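Local coordinates for protein Tube (Drosophila melanogaster, PDB 1D2Z), which relays the Toll receptor signal in embryonic dorsoventral patterning by recruiting the kinase Pelle to the plasma membrane, binding it death domain to death domain, at residues 122-127 with 133-138; 72-77 with 88-93. All blocks are in the same frame, centred on the assembly; numbering follows the deposited sequence.

Contact 1 (122-127 with 133-138); sequences AADFVA and ESTPAR
Asp124 and Ala127, one turn apart on the helix, receive Pro136 and its neighbours as the chain runs back along the helix it has just left. The carbonyl oxygen of Ala127 accepts a hydrogen bond from Glu133 N at 2.8 Å, the donor standing above the carbonyl plane, and the small Ala127 CB lies against the proline ring, 4.0 Å from Pro136 CD. At the next ring atom, Pro136 CG meets Ala123 CB at 4.1 Å; two alanines let an extended chain settle close to the helix. Asp124 has its CG anti to its carbonyl carbon (chi1 -68°), which lays the carboxylate across Thr135, with OD1 3.4 Å from Thr135 CB. Asp124 OD2 offers its syn lone pair to Arg138 NH2 in a salt bridge of 3.2 Å, carboxylate and guanidinium planes 33° apart. One water donates to Asp124 OD1 and Pro136 O and accepts from Arg138 NE in the guanidinium plane. Asn74 of the Pelle death domain also bonds Asp124 OD2, and the backbone oxygen of Tyr73 of Pelle accepts from Arg138 NH1, so the contact forms part of this interface. Replacing Asp124 by an alanine would probably leave Arg138 without this countercharge, the water with one anchor fewer and Asn74 of Pelle without its acceptor. Behind the contact, helix 120-130 rests through Ala122 and Ala123 on Leu114 of helix 107-116, and through Ala122 on helix 16-27.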
ATOM      1  N   ALA B 122      -0.630   0.932  -4.218  1.00 31.46           N
ATOM      2  CA  ALA B 122       0.156   1.412  -5.346  1.00 30.45           C
ATOM      3  C   ALA B 122       0.077   0.412  -6.492  1.00 31.30           C
ATOM      4  O   ALA B 122      -0.109   0.799  -7.652  1.00 30.19           O
ATOM      5  CB  ALA B 122       1.611   1.630  -4.927  1.00 27.67           C
ATOM      6  N   ALA B 123       0.205  -0.873  -6.162  1.00 30.63           N
ATOM      7  CA  ALA B 123       0.151  -1.933  -7.162  1.00 29.56           C
ATOM      8  C   ALA B 123      -1.190  -1.963  -7.904  1.00 31.53           C
ATOM      9  O   ALA B 123      -1.212  -2.118  -9.123  1.00 27.80           O
ATOM     10  CB  ALA B 123       0.437  -3.291  -6.517  1.00 30.44           C
ATOM     11  N   ASP B 124      -2.296  -1.832  -7.167  1.00 29.81           N
ATOM     12  CA  ASP B 124      -3.642  -1.835  -7.763  1.00 33.16           C
ATOM     13  C   ASP B 124      -3.803  -0.640  -8.700  1.00 31.99           C
ATOM     14  O   ASP B 124      -4.427  -0.740  -9.761  1.00 32.16           O
ATOM     15  CB  ASP B 124      -4.737  -1.778  -6.681  1.00 30.99           C
ATOM     16  CG  ASP B 124      -4.804  -3.042  -5.834  1.00 35.36           C
ATOM     17  OD1 ASP B 124      -4.139  -4.045  -6.176  1.00 35.88           O
ATOM     18  OD2 ASP B 124      -5.516  -3.030  -4.810  1.00 33.98           O
ATOM     19  N   PHE B 125      -3.240   0.493  -8.288  1.00 33.72           N
ATOM     20  CA  PHE B 125      -3.293   1.716  -9.077  1.00 34.10           C
ATOM     21  C   PHE B 125      -2.525   1.532 -10.386  1.00 33.22           C
ATOM     22  O   PHE B 125      -3.013   1.898 -11.452  1.00 32.19           O
ATOM     23  CB  PHE B 125      -2.703   2.887  -8.289  1.00 34.79           C
ATOM     24  CG  PHE B 125      -2.583   4.157  -9.093  1.00 35.85           C
ATOM     25  CD1 PHE B 125      -3.712   4.922  -9.381  1.00 38.87           C
ATOM     26  CD2 PHE B 125      -1.348   4.573  -9.578  1.00 36.09           C
ATOM     27  CE1 PHE B 125      -3.609   6.089 -10.146  1.00 39.81           C
ATOM     28  CE2 PHE B 125      -1.235   5.735 -10.340  1.00 38.44           C
ATOM     29  CZ  PHE B 125      -2.368   6.493 -10.625  1.00 37.25           C
ATOM     30  N   VAL B 126      -1.324   0.975 -10.301  1.00 30.79           N
ATOM     31  CA  VAL B 126      -0.509   0.749 -11.488  1.00 31.77           C
ATOM     32  C   VAL B 126      -1.167  -0.262 -12.430  1.00 34.41           C
ATOM     33  O   VAL B 126      -1.155  -0.082 -13.650  1.00 33.34           O
ATOM     34  CB  VAL B 126       0.924   0.284 -11.114  1.00 31.39           C
ATOM     35  CG1 VAL B 126       1.674  -0.208 -12.353  1.00 30.68           C
ATOM     36  CG2 VAL B 126       1.695   1.441 -10.455  1.00 29.16           C
ATOM     37  N   ALA B 127      -1.762  -1.308 -11.864  1.00 33.77           N
ATOM     38  CA  ALA B 127      -2.417  -2.335 -12.674  1.00 35.44           C
ATOM     39  C   ALA B 127      -3.630  -1.787 -13.424  1.00 37.39           C
ATOM     40  O   ALA B 127      -3.743  -1.949 -14.639  1.00 36.56           O
ATOM     41  CB  ALA B 127      -2.831  -3.515 -11.804  1.00 32.09           C
ATOM     42  N   GLU B 133      -5.119  -3.527 -16.498  1.00 50.95           N
ATOM     43  CA  GLU B 133      -5.214  -4.928 -16.099  1.00 51.13           C
ATOM     44  C   GLU B 133      -5.942  -5.037 -14.772  1.00 49.11           C
ATOM     45  O   GLU B 133      -6.181  -4.032 -14.109  1.00 50.28           O
ATOM     46  CB  GLU B 133      -3.823  -5.540 -15.945  1.00 53.94           C
ATOM     47  CG  GLU B 133      -3.021  -5.637 -17.232  1.00 56.60           C
ATOM     48  CD  GLU B 133      -1.653  -6.265 -17.026  1.00 58.79           C
ATOM     49  OE1 GLU B 133      -1.302  -6.598 -15.872  1.00 58.06           O
ATOM     50  OE2 GLU B 133      -0.924  -6.422 -18.028  1.00 63.00           O
ATOM     51  N   SER B 134      -6.289  -6.259 -14.382  1.00 47.52           N
ATOM     52  CA  SER B 134      -6.974  -6.478 -13.113  1.00 46.90           C
ATOM     53  C   SER B 134      -5.957  -6.443 -11.975  1.00 44.68           C
ATOM     54  O   SER B 134      -4.776  -6.749 -12.169  1.00 41.99           O
ATOM     55  CB  SER B 134      -7.730  -7.810 -13.122  1.00 49.40           C
ATOM     56  OG  SER B 134      -6.887  -8.880 -13.510  1.00 53.40           O
ATOM     57  N   THR B 135      -6.419  -6.054 -10.794  1.00 42.44           N
ATOM     58  CA  THR B 135      -5.555  -5.961  -9.622  1.00 43.21           C
ATOM     59  C   THR B 135      -4.860  -7.285  -9.300  1.00 42.44           C
ATOM     60  O   THR B 135      -5.451  -8.354  -9.442  1.00 44.09           O
ATOM     61  CB  THR B 135      -6.342  -5.454  -8.401  1.00 43.78           C
ATOM     62  OG1 THR B 135      -7.439  -6.335  -8.129  1.00 46.62           O
ATOM     63  CG2 THR B 135      -6.884  -4.051  -8.672  1.00 43.59           C
ATOM     64  N   PRO B 136      -3.575  -7.230  -8.904  1.00 39.91           N
ATOM     65  CA  PRO B 136      -2.814  -8.441  -8.570  1.00 39.16           C
ATOM     66  C   PRO B 136      -3.431  -9.241  -7.426  1.00 37.32           C
ATOM     67  O   PRO B 136      -4.150  -8.694  -6.588  1.00 35.45           O
ATOM     68  CB  PRO B 136      -1.432  -7.889  -8.195  1.00 38.04           C
ATOM     69  CG  PRO B 136      -1.744  -6.516  -7.667  1.00 40.09           C
ATOM     70  CD  PRO B 136      -2.763  -6.021  -8.670  1.00 39.38           C
ATOM     71  N   ALA B 137      -3.157 -10.542  -7.415  1.00 37.36           N
ATOM     72  CA  ALA B 137      -3.669 -11.443  -6.383  1.00 38.22           C
ATOM     73  C   ALA B 137      -3.033 -11.146  -5.022  1.00 37.54           C
ATOM     74  O   ALA B 137      -1.890 -10.693  -4.939  1.00 36.75           O
ATOM     75  CB  ALA B 137      -3.410 -12.900  -6.782  1.00 40.71           C
ATOM     76  N   ARG B 138      -3.794 -11.393  -3.961  1.00 36.12           N
ATOM     77  CA  ARG B 138      -3.334 -11.171  -2.599  1.00 36.43           C
ATOM     78  C   ARG B 138      -2.829 -12.469  -1.973  1.00 37.39           C
ATOM     79  O   ARG B 138      -3.206 -13.562  -2.400  1.00 39.07           O
ATOM     80  CB  ARG B 138      -4.490 -10.641  -1.741  1.00 34.33           C
ATOM     81  CG  ARG B 138      -5.113  -9.352  -2.245  1.00 36.98           C
ATOM     82  CD  ARG B 138      -4.067  -8.265  -2.339  1.00 34.32           C
ATOM     83  NE  ARG B 138      -4.648  -6.982  -2.706  1.00 32.20           N
ATOM     84  CZ  ARG B 138      -5.053  -6.069  -1.831  1.00 35.77           C
ATOM     85  NH1 ARG B 138      -4.942  -6.295  -0.523  1.00 29.94           N
ATOM     86  NH2 ARG B 138      -5.558  -4.921  -2.272  1.00 36.19           N
TER
HETATM   87  O   HOH W   1      -5.005  -6.529  -5.320  1.00 40.33           O

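Contact 2 (72-77 with 88-93); sequences FQIDEA and SQMMID
Met90 faces Ile74 and Ala77 where two successive helices of the death domain's helical bundle, 68-80 and 87-96, pack against each other. The axes of segments 72-77 and 88-93 come within 9.6 Å of each other, with their directions 133° from parallel, and no hydrogen bond joins them; the contact is made by apolar side chains. Met90 begins with CB 4.0 Å from Ile74 CG2, the branch methyl, while CD1 of the same isoleucine lies slightly farther from CB. With CG anti to the carbonyl carbon (chi1 -71°), the chain then leaves along Ile74 in the opposite sense to the isoleucine's own reach. CG and SD carry it on toward Ala77, and a bend at chi3 (45°) turns the terminal methyl in against the facing helix, where Met90 CE reaches Ala77 CB at 3.6 Å and lies close to Ile74 O as well. An unbranched, flexible methionine suits this place because it can reach across to the facing helix, where the small alanine lets its methyl come close. Ile74 in turn sends CD1 past Met90 toward the backbone of helix 87-96. Met91 gives mainly its backbone to this contact, for its side chain leads away to Leu35 and Met36 of helix 31-38. Ile74 CD1 ends 4.0 Å from Met91 N and 3.9 Å from Met90 O, a methyl laid directly against main-chain atoms.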
ATOM      1  N   PHE B  72      18.268   7.999   2.671  1.00 61.88           N
ATOM      2  CA  PHE B  72      18.410   9.196   3.499  1.00 61.23           C
ATOM      3  C   PHE B  72      18.500  10.488   2.691  1.00 60.53           C
ATOM      4  O   PHE B  72      17.911  11.498   3.076  1.00 60.16           O
ATOM      5  CB  PHE B  72      19.635   9.077   4.415  1.00 64.30           C
ATOM      6  CG  PHE B  72      19.958  10.346   5.176  1.00 65.43           C
ATOM      7  CD1 PHE B  72      19.258  10.681   6.333  1.00 66.07           C
ATOM      8  CD2 PHE B  72      20.964  11.204   4.730  1.00 65.92           C
ATOM      9  CE1 PHE B  72      19.554  11.853   7.034  1.00 66.77           C
ATOM     10  CE2 PHE B  72      21.268  12.379   5.425  1.00 66.44           C
ATOM     11  CZ  PHE B  72      20.562  12.703   6.577  1.00 66.46           C
ATOM     12  N   GLN B  73      19.258  10.465   1.597  1.00 58.89           N
ATOM     13  CA  GLN B  73      19.421  11.649   0.754  1.00 59.02           C
ATOM     14  C   GLN B  73      18.075  12.218   0.331  1.00 57.86           C
ATOM     15  O   GLN B  73      17.921  13.436   0.205  1.00 57.85           O
ATOM     16  CB  GLN B  73      20.264  11.331  -0.480  1.00 61.36           C
ATOM     17  CG  GLN B  73      21.673  10.866  -0.160  1.00 64.49           C
ATOM     18  CD  GLN B  73      22.529  10.703  -1.401  1.00 66.79           C
ATOM     19  OE1 GLN B  73      23.662  11.182  -1.448  1.00 68.59           O
ATOM     20  NE2 GLN B  73      21.993  10.028  -2.413  1.00 67.63           N
ATOM     21  N   ILE B  74      17.106  11.330   0.116  1.00 57.02           N
ATOM     22  CA  ILE B  74      15.757  11.733  -0.268  1.00 54.78           C
ATOM     23  C   ILE B  74      15.109  12.404   0.946  1.00 53.26           C
ATOM     24  O   ILE B  74      14.532  13.485   0.831  1.00 53.34           O
ATOM     25  CB  ILE B  74      14.893  10.515  -0.711  1.00 54.27           C
ATOM     26  CG1 ILE B  74      15.538   9.799  -1.904  1.00 53.51           C
ATOM     27  CG2 ILE B  74      13.485  10.973  -1.076  1.00 53.70           C
ATOM     28  CD1 ILE B  74      15.601  10.635  -3.172  1.00 53.95           C
ATOM     29  N   ASP B  75      15.209  11.756   2.105  1.00 52.46           N
ATOM     30  CA  ASP B  75      14.648  12.307   3.339  1.00 54.93           C
ATOM     31  C   ASP B  75      15.265  13.674   3.637  1.00 55.89           C
ATOM     32  O   ASP B  75      14.549  14.655   3.845  1.00 55.44           O
ATOM     33  CB  ASP B  75      14.896  11.365   4.523  1.00 52.73           C
ATOM     34  CG  ASP B  75      13.937  10.185   4.547  1.00 53.14           C
ATOM     35  OD1 ASP B  75      12.725  10.404   4.760  1.00 48.35           O
ATOM     36  OD2 ASP B  75      14.398   9.037   4.369  1.00 52.29           O
ATOM     37  N   GLU B  76      16.596  13.729   3.610  1.00 57.50           N
ATOM     38  CA  GLU B  76      17.351  14.953   3.873  1.00 58.84           C
ATOM     39  C   GLU B  76      16.889  16.126   3.016  1.00 58.58           C
ATOM     40  O   GLU B  76      16.427  17.141   3.542  1.00 57.58           O
ATOM     41  CB  GLU B  76      18.843  14.715   3.626  1.00 60.92           C
ATOM     42  CG  GLU B  76      19.707  15.968   3.761  1.00 64.56           C
ATOM     43  CD  GLU B  76      21.062  15.823   3.094  1.00 67.22           C
ATOM     44  OE1 GLU B  76      21.123  15.895   1.847  1.00 67.95           O
ATOM     45  OE2 GLU B  76      22.065  15.639   3.815  1.00 68.98           O
ATOM     46  N   ALA B  77      17.017  15.976   1.700  1.00 57.70           N
ATOM     47  CA  ALA B  77      16.636  17.020   0.755  1.00 58.25           C
ATOM     48  C   ALA B  77      15.194  17.477   0.920  1.00 57.18           C
ATOM     49  O   ALA B  77      14.915  18.678   0.916  1.00 57.66           O
ATOM     50  CB  ALA B  77      16.884  16.555  -0.673  1.00 58.64           C
ATOM     51  N   SER B  88       8.320  10.438  -2.361  1.00 33.50           N
ATOM     52  CA  SER B  88       8.169   9.374  -3.360  1.00 34.87           C
ATOM     53  C   SER B  88       8.488   9.926  -4.743  1.00 32.94           C
ATOM     54  O   SER B  88       9.078   9.238  -5.570  1.00 33.92           O
ATOM     55  CB  SER B  88       6.740   8.817  -3.365  1.00 34.32           C
ATOM     56  OG  SER B  88       6.417   8.167  -2.145  1.00 36.63           O
ATOM     57  N   GLN B  89       8.062  11.161  -4.992  1.00 33.88           N
ATOM     58  CA  GLN B  89       8.307  11.826  -6.269  1.00 35.00           C
ATOM     59  C   GLN B  89       9.816  11.953  -6.484  1.00 36.54           C
ATOM     60  O   GLN B  89      10.332  11.630  -7.558  1.00 34.92           O
ATOM     61  CB  GLN B  89       7.650  13.206  -6.266  1.00 37.42           C
ATOM     62  CG  GLN B  89       7.798  14.005  -7.549  1.00 38.48           C
ATOM     63  CD  GLN B  89       6.913  15.236  -7.554  1.00 40.40           C
ATOM     64  OE1 GLN B  89       6.034  15.377  -8.405  1.00 42.17           O
ATOM     65  NE2 GLN B  89       7.131  16.128  -6.594  1.00 38.85           N
ATOM     66  N   MET B  90      10.526  12.384  -5.443  1.00 35.95           N
ATOM     67  CA  MET B  90      11.976  12.523  -5.526  1.00 38.14           C
ATOM     68  C   MET B  90      12.630  11.162  -5.719  1.00 37.21           C
ATOM     69  O   MET B  90      13.594  11.034  -6.473  1.00 37.29           O
ATOM     70  CB  MET B  90      12.533  13.204  -4.278  1.00 39.00           C
ATOM     71  CG  MET B  90      12.186  14.681  -4.183  1.00 43.22           C
ATOM     72  SD  MET B  90      12.813  15.449  -2.678  1.00 45.26           S
ATOM     73  CE  MET B  90      14.440  14.790  -2.642  1.00 42.62           C
ATOM     74  N   MET B  91      12.086  10.144  -5.054  1.00 35.96           N
ATOM     75  CA  MET B  91      12.616   8.789  -5.167  1.00 36.63           C
ATOM     76  C   MET B  91      12.501   8.288  -6.608  1.00 34.36           C
ATOM     77  O   MET B  91      13.455   7.750  -7.161  1.00 32.68           O
ATOM     78  CB  MET B  91      11.869   7.843  -4.217  1.00 38.70           C
ATOM     79  CG  MET B  91      12.321   6.389  -4.274  1.00 39.97           C
ATOM     80  SD  MET B  91      11.528   5.428  -5.585  1.00 41.21           S
ATOM     81  CE  MET B  91       9.938   5.164  -4.865  1.00 42.76           C
ATOM     82  N   ILE B  92      11.332   8.483  -7.208  1.00 33.95           N
ATOM     83  CA  ILE B  92      11.101   8.046  -8.578  1.00 35.65           C
ATOM     84  C   ILE B  92      11.926   8.860  -9.580  1.00 35.47           C
ATOM     85  O   ILE B  92      12.479   8.290 -10.512  1.00 32.67           O
ATOM     86  CB  ILE B  92       9.583   8.056  -8.917  1.00 36.66           C
ATOM     87  CG1 ILE B  92       8.864   7.042  -8.014  1.00 36.68           C
ATOM     88  CG2 ILE B  92       9.350   7.702 -10.386  1.00 35.46           C
ATOM     89  CD1 ILE B  92       7.363   7.107  -8.057  1.00 35.39           C
ATOM     90  N   ASP B  93      12.061  10.171  -9.352  1.00 36.89           N
ATOM     91  CA  ASP B  93      12.857  11.027 -10.243  1.00 38.40           C
ATOM     92  C   ASP B  93      14.287  10.499 -10.339  1.00 38.93           C
ATOM     93  O   ASP B  93      14.898  10.506 -11.407  1.00 39.00           O
ATOM     94  CB  ASP B  93      12.896  12.478  -9.744  1.00 37.41           C
ATOM     95  CG  ASP B  93      11.587  13.211  -9.944  1.00 37.94           C
ATOM     96  OD1 ASP B  93      10.797  12.835 -10.834  1.00 41.18           O
ATOM     97  OD2 ASP B  93      11.350  14.187  -9.207  1.00 39.75           O
TER

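In the fold
The two contacts lie on opposite sides of the domain's centre, their centres 24 Å apart, and share no element. Both are partly buried, but contact 1 has exposed residues on its loop side and contact 2 none. Contact 2 pairs two helices through aliphatic and thioether groups, and Pelle does not touch it. Contact 1 folds an irregular segment onto the helix preceding it, adding charge and an ordered water to a small apolar patch, and its Asp124-Arg138 pair bonds to Pelle too. Helix 16-27 lies between, touching segment residues outside the contacts proper: Ala122 on one side, Ser88 and Ile92 on the other. Thus chemistry follows place: apolar packing between bundle helices, polar bonding beside the partner.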